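Local coordinates for transferrin (Manduca sexta, PDB 6WB6), which binds a single ferric ion together with a carbonate anion and serves as a secreted iron transporter of the insect Manduca sexta, at residues 530-535 with 551-557; 94-98 with 208-212; 580-584 with 646-650. All coordinates share one frame; numbering follows the deposited sequence.

From the N terminus, interaction 2 comes first. It closes a loop of 109 residues by setting strand 90-97 against helix 203-213 in the N-terminal lobe. Tyr90 and Tyr204, which bind the iron, lie on these same two elements. Interaction 1 follows in the C-terminal lobe and closes a short loop of 15 residues. It holds helix 530-535 to the segment leading into strand 557-560. Interaction 3 then closes 61 residues and joins strand 581-582 to helix 644-659. The three loops run in series, without nesting or crossing. Strands 557-560 and 581-582 both pair with strand 437-443, so interactions 1 and 3 border one sheet, their centres about 25 Å apart.

Interaction 1: residues 530-535 with 551-557; sequences AWKCLE and HFDANQY
Trp531 and His551 form an offset stack. The six-membered ring of Trp531 and the imidazole have centroids 3.8 Å apart, with planes at 24°. His551 ND1 lies over the indole face, toward its rim, 3.2 Å from Trp531 CE2. Trp531 NE1 is close to His551 ND1 too, but the angle is poor and the pair is not a hydrogen bond. A chi1 of 34°, off a staggered position, lays the indole against His551.

Two CH-pi contacts extend the stack. His551 CB stands over the five-membered ring of Trp531, 3.5 Å from its centroid. On the next residue the roles reverse: Trp531 CB lies over the Phe552 ring, 4.0 Å from its centroid. Were Trp531 an alanine, the imidazole of His551 would lose its stacking partner and would probably be freer to turn.

The remaining contacts are mostly apolar. Leu534 CD2 reaches Phe552 CE2 at 3.8 Å and Tyr557 CE1 at 3.4 Å. Chi1 of Leu534 (-158°) swings its branch away from the backbone N and toward the rings. Phe552 CD2 in turn rests over the centre of the Tyr557 ring. Tyr557 OH ends beside the helix backbone, 3.3 Å from Glu535 CA.

Cys533 ties the helix to Cys460 through a disulfide. Ala530 packs on strand 542-545. Leu534 and Phe552 each touch both strand 542-545 and strand 437-443, and Tyr557, at the start of strand 557-560, rests on Val441.

Interaction 2: residues 94-98 with 208-212; sequences IVVHK and LRCLA
Val95 and Leu211 carry the apolar part of this contact. Val95 CG1 meets Leu211 CD2 at 3.5 Å, closer than a usual van der Waals contact between carbons. CG1 is trans to the backbone N (chi1 -180°), which sets that methyl against the helix. Leu208 CD2 closes on the same methyl at 3.9 Å, so Val95 CG1 is shared by two leucines one helical turn apart. The valine side chain meets each leucine at about a right angle.

Contacts between side chain and backbone come next. Leu211 CD2 also packs against the strand carbonyl, 3.3 Å from Val95 O. In the other direction the edge of the His97 ring faces the helix carbonyl. His97 CE1 is 2.9 Å from Leu211 O, near the ring plane. His97 NE2 is 3.1 Å from Leu211 O, but the angle is too poor for a hydrogen bond. Leu211 CD1 lies alongside, 3.6 Å from His97 CE1, so this leucine spends one methyl on the histidine and the other on the valine.

Strand 90-97 and helix 203-213 run nearly parallel here, their local axes 9.2 Å apart at 19°. Phe249 of strand 249-252 packs on Leu211 and Ala212, and its ring meets that of His97. Cys210 is bonded to Cys114. The side chain of Leu208 is about 6 Å from that of Tyr204, an iron ligand on the same helix.

Between these segments the contact is packing without a hydrogen bond. Methyls are close-packed at one end. At the other the His97 ring edge lies against a carbonyl, probably a weakly polar approach.

Interaction 3: residues 580-584 with 646-650; sequences VAMAP and DFEKF
Phe650 reaches from helix 644-659 to Met582 and Pro584. Its CB carries the ring off the helix, and chi1 (-70°) puts CG opposite the carbonyl carbon. This points the far end of the ring at residues 582-584. CE1 meets the backbone: Met582 O lies in the ring plane, 3.2 Å from Phe650 CE1. The same CE1 is 3.7 Å from Pro584 CD. On the other branch, CE2 touches the methyl of Met582. At the tip, CZ meets that methyl more closely, with Met582 CE 3.4 Å from Phe650 CZ. One face of the ring takes Pro584 CB over its centre, a CH-pi contact at 4.2 Å from the centroid.

Asp646 CG touches Met582 CE from another side, 3.7 Å away. Phe467 of helix 467-479 packs on Pro584. Val580 and Ala581 both face Ala438 of strand 437-443, forming a classic beta bulge.

The contact is mainly apolar packing of the helix on strand 581-582 and the loop after it. The CE1 edge of the ring, whose hydrogen is probably slightly positive, faces the Met582 carbonyl, while one face takes the CB of Pro584.

Interaction 1: residues 530-535 with 551-557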
loop_
_atom_site.group_PDB
_atom_site.type_symbol
_atom_site.label_atom_id
_atom_site.label_comp_id
_atom_site.label_asym_id
_atom_site.label_seq_id
_atom_site.Cartn_x
_atom_site.Cartn_y
_atom_site.Cartn_z
ATOM N N ALA A 530 -12.557 33.194 3.286
ATOM C CA ALA A 530 -11.302 33.811 2.881
ATOM C C ALA A 530 -11.319 34.170 1.398
ATOM O O ALA A 530 -10.752 35.195 0.994
ATOM C CB ALA A 530 -10.135 32.867 3.206
ATOM N N TRP A 531 -11.986 33.355 0.581
ATOM C CA TRP A 531 -12.043 33.638 -0.847
ATOM C C TRP A 531 -12.962 34.824 -1.144
ATOM O O TRP A 531 -12.649 35.634 -2.018
ATOM C CB TRP A 531 -12.471 32.391 -1.640
ATOM C CG TRP A 531 -13.461 31.470 -0.952
ATOM C CD1 TRP A 531 -14.814 31.443 -1.117
ATOM C CD2 TRP A 531 -13.153 30.440 -0.002
ATOM N NE1 TRP A 531 -15.371 30.461 -0.327
ATOM C CE2 TRP A 531 -14.372 29.829 0.364
ATOM C CE3 TRP A 531 -11.968 29.979 0.576
ATOM C CZ2 TRP A 531 -14.436 28.788 1.287
ATOM C CZ3 TRP A 531 -12.031 28.944 1.482
ATOM C CH2 TRP A 531 -13.258 28.359 1.831
ATOM N N LYS A 532 -14.080 34.975 -0.414
ATOM C CA LYS A 532 -14.887 36.186 -0.594
ATOM C C LYS A 532 -14.166 37.400 -0.042
ATOM O O LYS A 532 -14.230 38.491 -0.622
ATOM C CB LYS A 532 -16.246 36.057 0.091
ATOM C CG LYS A 532 -17.381 36.768 -0.634
ATOM C CD LYS A 532 -17.667 36.106 -1.977
ATOM C CE LYS A 532 -18.836 36.762 -2.693
ATOM N NZ LYS A 532 -18.920 36.295 -4.106
ATOM N N CYS A 533 -13.478 37.219 1.088
ATOM C CA CYS A 533 -12.766 38.314 1.724
ATOM C C CYS A 533 -11.629 38.803 0.832
ATOM O O CYS A 533 -11.412 40.014 0.699
ATOM C CB CYS A 533 -12.291 37.835 3.101
ATOM S SG CYS A 533 -11.204 38.905 4.039
ATOM N N LEU A 534 -10.934 37.884 0.158
ATOM C CA LEU A 534 -9.882 38.307 -0.764
ATOM C C LEU A 534 -10.477 38.979 -1.992
ATOM O O LEU A 534 -10.089 40.099 -2.344
ATOM C CB LEU A 534 -9.009 37.120 -1.182
ATOM C CG LEU A 534 -7.613 37.516 -1.696
ATOM C CD1 LEU A 534 -6.766 38.213 -0.594
ATOM C CD2 LEU A 534 -6.866 36.316 -2.225
ATOM N N GLU A 535 -11.411 38.298 -2.665
ATOM C CA GLU A 535 -12.128 38.845 -3.811
ATOM C C GLU A 535 -12.605 40.281 -3.590
ATOM O O GLU A 535 -12.447 41.113 -4.490
ATOM C CB GLU A 535 -13.325 37.947 -4.162
ATOM C CG GLU A 535 -14.204 38.502 -5.277
ATOM C CD GLU A 535 -15.380 37.588 -5.633
ATOM O OE1 GLU A 535 -16.092 37.893 -6.606
ATOM O OE2 GLU A 535 -15.591 36.571 -4.945
ATOM N N HIS A 551 -11.586 27.197 -4.378
ATOM C CA HIS A 551 -12.380 28.403 -4.231
ATOM C C HIS A 551 -11.698 29.648 -4.800
ATOM O O HIS A 551 -12.225 30.742 -4.591
ATOM C CB HIS A 551 -12.710 28.642 -2.748
ATOM C CG HIS A 551 -13.464 27.521 -2.105
ATOM N ND1 HIS A 551 -14.821 27.577 -1.869
ATOM C CD2 HIS A 551 -13.052 26.311 -1.655
ATOM C CE1 HIS A 551 -15.210 26.453 -1.292
ATOM N NE2 HIS A 551 -14.157 25.668 -1.150
ATOM N N PHE A 552 -10.553 29.516 -5.482
ATOM C CA PHE A 552 -9.815 30.659 -6.016
ATOM C C PHE A 552 -9.550 30.457 -7.496
ATOM O O PHE A 552 -8.953 29.450 -7.886
ATOM C CB PHE A 552 -8.460 30.870 -5.334
ATOM C CG PHE A 552 -8.554 31.273 -3.912
ATOM C CD1 PHE A 552 -8.582 30.316 -2.921
ATOM C CD2 PHE A 552 -8.625 32.606 -3.562
ATOM C CE1 PHE A 552 -8.678 30.681 -1.583
ATOM C CE2 PHE A 552 -8.708 32.982 -2.243
ATOM C CZ PHE A 552 -8.731 32.017 -1.240
ATOM N N ASP A 553 -9.921 31.450 -8.295
ATOM C CA ASP A 553 -9.751 31.387 -9.746
ATOM C C ASP A 553 -8.268 31.412 -10.125
ATOM O O ASP A 553 -7.555 32.380 -9.845
ATOM C CB ASP A 553 -10.512 32.552 -10.383
ATOM C CG ASP A 553 -10.503 32.509 -11.896
ATOM O OD1 ASP A 553 -9.417 32.632 -12.488
ATOM O OD2 ASP A 553 -11.588 32.354 -12.495
ATOM N N ALA A 554 -7.805 30.343 -10.770
ATOM C CA ALA A 554 -6.385 30.208 -11.085
ATOM C C ALA A 554 -5.861 31.345 -11.962
ATOM O O ALA A 554 -4.679 31.708 -11.874
ATOM C CB ALA A 554 -6.145 28.869 -11.780
ATOM N N ASN A 555 -6.709 31.907 -12.819
ATOM C CA ASN A 555 -6.286 33.001 -13.679
ATOM C C ASN A 555 -6.149 34.324 -12.936
ATOM O O ASN A 555 -5.452 35.214 -13.427
ATOM C CB ASN A 555 -7.268 33.167 -14.847
ATOM C CG ASN A 555 -7.393 31.918 -15.675
ATOM O OD1 ASN A 555 -6.424 31.177 -15.858
ATOM N ND2 ASN A 555 -8.593 31.657 -16.158
ATOM N N GLN A 556 -6.773 34.479 -11.766
ATOM C CA GLN A 556 -6.742 35.758 -11.054
ATOM C C GLN A 556 -5.894 35.749 -9.788
ATOM O O GLN A 556 -5.514 36.825 -9.318
ATOM C CB GLN A 556 -8.168 36.197 -10.677
ATOM C CG GLN A 556 -9.136 36.192 -11.836
ATOM C CD GLN A 556 -10.576 36.371 -11.381
ATOM O OE1 GLN A 556 -10.854 37.120 -10.455
ATOM N NE2 GLN A 556 -11.497 35.665 -12.029
ATOM N N TYR A 557 -5.575 34.580 -9.245
ATOM C CA TYR A 557 -4.936 34.454 -7.947
ATOM C C TYR A 557 -3.627 33.690 -8.055
ATOM O O TYR A 557 -3.426 32.876 -8.965
ATOM C CB TYR A 557 -5.848 33.753 -6.965
ATOM C CG TYR A 557 -7.057 34.572 -6.677
ATOM C CD1 TYR A 557 -7.029 35.551 -5.697
ATOM C CD2 TYR A 557 -8.229 34.392 -7.397
ATOM C CE1 TYR A 557 -8.138 36.319 -5.424
ATOM C CE2 TYR A 557 -9.359 35.158 -7.125
ATOM C CZ TYR A 557 -9.302 36.124 -6.136
ATOM O OH TYR A 557 -10.400 36.908 -5.849
#

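Interaction 2: residues 94-98 with 208-212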
loop_
_atom_site.group_PDB
_atom_site.type_symbol
_atom_site.label_atom_id
_atom_site.label_comp_id
_atom_site.label_asym_id
_atom_site.label_seq_id
_atom_site.Cartn_x
_atom_site.Cartn_y
_atom_site.Cartn_z
ATOM N N ILE A 94 13.940 -24.943 -8.837
ATOM C CA ILE A 94 15.328 -24.598 -8.554
ATOM C C ILE A 94 16.155 -25.113 -9.730
ATOM O O ILE A 94 16.090 -26.304 -10.057
ATOM C CB ILE A 94 15.816 -25.242 -7.250
ATOM C CG1 ILE A 94 14.840 -25.007 -6.086
ATOM C CG2 ILE A 94 17.211 -24.705 -6.906
ATOM C CD1 ILE A 94 15.191 -25.795 -4.864
ATOM N N VAL A 95 16.921 -24.238 -10.378
ATOM C CA VAL A 95 17.666 -24.607 -11.585
ATOM C C VAL A 95 19.154 -24.371 -11.335
ATOM O O VAL A 95 19.559 -23.279 -10.923
ATOM C CB VAL A 95 17.172 -23.842 -12.827
ATOM C CG1 VAL A 95 17.972 -24.259 -14.080
ATOM C CG2 VAL A 95 15.622 -24.054 -13.068
ATOM N N VAL A 96 19.964 -25.397 -11.606
ATOM C CA VAL A 96 21.404 -25.387 -11.385
ATOM C C VAL A 96 22.113 -25.868 -12.650
ATOM O O VAL A 96 21.501 -26.441 -13.552
ATOM C CB VAL A 96 21.806 -26.276 -10.194
ATOM C CG1 VAL A 96 21.252 -25.727 -8.921
ATOM C CG2 VAL A 96 21.314 -27.705 -10.412
ATOM N N HIS A 97 23.429 -25.628 -12.698
ATOM C CA HIS A 97 24.272 -26.226 -13.724
ATOM C C HIS A 97 24.393 -27.708 -13.435
ATOM O O HIS A 97 24.445 -28.110 -12.274
ATOM C CB HIS A 97 25.660 -25.583 -13.739
ATOM C CG HIS A 97 25.661 -24.154 -14.186
ATOM N ND1 HIS A 97 25.497 -23.098 -13.315
ATOM C CD2 HIS A 97 25.814 -23.606 -15.414
ATOM C CE1 HIS A 97 25.540 -21.962 -13.989
ATOM N NE2 HIS A 97 25.728 -22.243 -15.266
ATOM N N LYS A 98 24.425 -28.529 -14.490
ATOM C CA LYS A 98 24.406 -29.983 -14.290
ATOM C C LYS A 98 25.567 -30.458 -13.423
ATOM O O LYS A 98 25.417 -31.418 -12.657
ATOM C CB LYS A 98 24.438 -30.708 -15.638
ATOM C CG LYS A 98 25.738 -30.617 -16.400
ATOM C CD LYS A 98 25.820 -31.748 -17.437
ATOM C CE LYS A 98 27.016 -31.609 -18.369
ATOM N NZ LYS A 98 27.073 -32.727 -19.357
ATOM N N LEU A 208 17.311 -17.110 -15.242
ATOM C CA LEU A 208 18.048 -18.140 -15.956
ATOM C C LEU A 208 19.231 -17.532 -16.706
ATOM O O LEU A 208 20.280 -18.165 -16.812
ATOM C CB LEU A 208 17.112 -18.913 -16.902
ATOM C CG LEU A 208 15.990 -19.654 -16.134
ATOM C CD1 LEU A 208 14.740 -19.858 -16.928
ATOM C CD2 LEU A 208 16.522 -20.984 -15.639
ATOM N N ARG A 209 19.099 -16.305 -17.203
ATOM C CA ARG A 209 20.261 -15.627 -17.789
ATOM C C ARG A 209 21.317 -15.337 -16.736
ATOM O O ARG A 209 22.521 -15.435 -17.004
ATOM C CB ARG A 209 19.834 -14.328 -18.468
ATOM C CG ARG A 209 18.947 -14.564 -19.671
ATOM C CD ARG A 209 18.727 -13.300 -20.448
ATOM N NE ARG A 209 17.885 -12.386 -19.696
ATOM C CZ ARG A 209 16.586 -12.192 -19.912
ATOM N NH1 ARG A 209 15.947 -12.835 -20.887
ATOM N NH2 ARG A 209 15.921 -11.335 -19.146
ATOM N N CYS A 210 20.885 -14.925 -15.545
ATOM C CA CYS A 210 21.824 -14.796 -14.445
ATOM C C CYS A 210 22.573 -16.105 -14.243
ATOM O O CYS A 210 23.796 -16.120 -14.090
ATOM C CB CYS A 210 21.071 -14.378 -13.178
ATOM S SG CYS A 210 21.990 -14.498 -11.636
ATOM N N LEU A 211 21.858 -17.218 -14.304
ATOM C CA LEU A 211 22.471 -18.528 -14.084
ATOM C C LEU A 211 23.347 -18.949 -15.272
ATOM O O LEU A 211 24.465 -19.452 -15.087
ATOM C CB LEU A 211 21.363 -19.554 -13.821
ATOM C CG LEU A 211 21.742 -21.047 -13.702
ATOM C CD1 LEU A 211 22.415 -21.319 -12.395
ATOM C CD2 LEU A 211 20.545 -21.967 -13.843
ATOM N N ALA A 212 22.868 -18.750 -16.495
ATOM C CA ALA A 212 23.559 -19.299 -17.662
ATOM C C ALA A 212 24.649 -18.378 -18.190
ATOM O O ALA A 212 25.607 -18.850 -18.808
ATOM C CB ALA A 212 22.546 -19.575 -18.784
#

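Interaction 3: residues 580-584 with 646-650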
loop_
_atom_site.group_PDB
_atom_site.type_symbol
_atom_site.label_atom_id
_atom_site.label_comp_id
_atom_site.label_asym_id
_atom_site.label_seq_id
_atom_site.Cartn_x
_atom_site.Cartn_y
_atom_site.Cartn_z
ATOM N N VAL A 580 3.362 28.877 3.310
ATOM C CA VAL A 580 3.780 29.335 4.616
ATOM C C VAL A 580 4.363 28.197 5.429
ATOM O O VAL A 580 5.472 28.302 5.945
ATOM C CB VAL A 580 2.604 29.993 5.364
ATOM C CG1 VAL A 580 3.127 30.677 6.614
ATOM C CG2 VAL A 580 1.878 30.966 4.462
ATOM N N ALA A 581 3.614 27.106 5.563
ATOM C CA ALA A 581 4.093 25.926 6.260
ATOM C C ALA A 581 3.399 24.714 5.679
ATOM O O ALA A 581 2.258 24.795 5.211
ATOM C CB ALA A 581 3.819 25.995 7.779
ATOM N N MET A 582 4.083 23.585 5.749
ATOM C CA MET A 582 3.417 22.320 5.534
ATOM C C MET A 582 2.424 22.077 6.663
ATOM O O MET A 582 2.676 22.434 7.817
ATOM C CB MET A 582 4.438 21.193 5.473
ATOM C CG MET A 582 3.829 19.887 5.013
ATOM S SD MET A 582 5.049 18.588 4.881
ATOM C CE MET A 582 5.056 18.075 6.574
ATOM N N ALA A 583 1.306 21.488 6.327
ATOM C CA ALA A 583 0.225 21.289 7.269
ATOM C C ALA A 583 0.301 19.896 7.860
ATOM O O ALA A 583 0.499 18.926 7.119
ATOM C CB ALA A 583 -1.122 21.491 6.582
ATOM N N PRO A 584 0.168 19.728 9.172
ATOM C CA PRO A 584 0.124 18.366 9.714
ATOM C C PRO A 584 -1.110 17.656 9.190
ATOM O O PRO A 584 -2.224 18.159 9.308
ATOM C CB PRO A 584 0.081 18.581 11.232
ATOM C CG PRO A 584 -0.450 19.952 11.397
ATOM C CD PRO A 584 0.017 20.745 10.222
ATOM N N ASP A 646 10.351 17.751 9.499
ATOM C CA ASP A 646 8.951 18.163 9.535
ATOM C C ASP A 646 8.374 17.972 10.931
ATOM O O ASP A 646 7.688 18.854 11.447
ATOM C CB ASP A 646 8.132 17.384 8.504
ATOM C CG ASP A 646 8.668 17.551 7.072
ATOM O OD1 ASP A 646 9.215 18.623 6.753
ATOM O OD2 ASP A 646 8.541 16.603 6.270
ATOM N N PHE A 647 8.651 16.829 11.557
ATOM C CA PHE A 647 8.321 16.656 12.966
ATOM C C PHE A 647 8.829 17.831 13.788
ATOM O O PHE A 647 8.074 18.467 14.538
ATOM C CB PHE A 647 8.933 15.364 13.498
ATOM C CG PHE A 647 8.627 15.099 14.956
ATOM C CD1 PHE A 647 7.462 15.576 15.531
ATOM C CD2 PHE A 647 9.503 14.363 15.732
ATOM C CE1 PHE A 647 7.178 15.318 16.862
ATOM C CE2 PHE A 647 9.232 14.093 17.052
ATOM C CZ PHE A 647 8.060 14.574 17.624
ATOM N N GLU A 648 10.123 18.133 13.657
ATOM C CA GLU A 648 10.723 19.150 14.503
ATOM C C GLU A 648 10.126 20.515 14.230
ATOM O O GLU A 648 9.850 21.267 15.169
ATOM C CB GLU A 648 12.231 19.146 14.314
ATOM C CG GLU A 648 12.789 17.869 14.897
ATOM C CD GLU A 648 14.271 17.675 14.661
ATOM O OE1 GLU A 648 14.871 18.408 13.829
ATOM O OE2 GLU A 648 14.817 16.766 15.319
ATOM N N LYS A 649 9.847 20.822 12.960
ATOM C CA LYS A 649 9.153 22.063 12.665
ATOM C C LYS A 649 7.762 22.088 13.302
ATOM O O LYS A 649 7.348 23.112 13.854
ATOM C CB LYS A 649 9.058 22.278 11.158
ATOM C CG LYS A 649 8.182 23.467 10.846
ATOM C CD LYS A 649 8.567 24.221 9.614
ATOM C CE LYS A 649 7.816 25.543 9.570
ATOM N NZ LYS A 649 7.528 25.925 8.169
ATOM N N PHE A 650 7.026 20.970 13.248
ATOM C CA PHE A 650 5.701 20.946 13.866
ATOM C C PHE A 650 5.801 21.183 15.366
ATOM O O PHE A 650 4.937 21.842 15.955
ATOM C CB PHE A 650 4.987 19.622 13.580
ATOM C CG PHE A 650 4.551 19.452 12.132
ATOM C CD1 PHE A 650 4.070 20.525 11.397
ATOM C CD2 PHE A 650 4.638 18.222 11.512
ATOM C CE1 PHE A 650 3.684 20.359 10.083
ATOM C CE2 PHE A 650 4.269 18.062 10.207
ATOM C CZ PHE A 650 3.788 19.125 9.496
#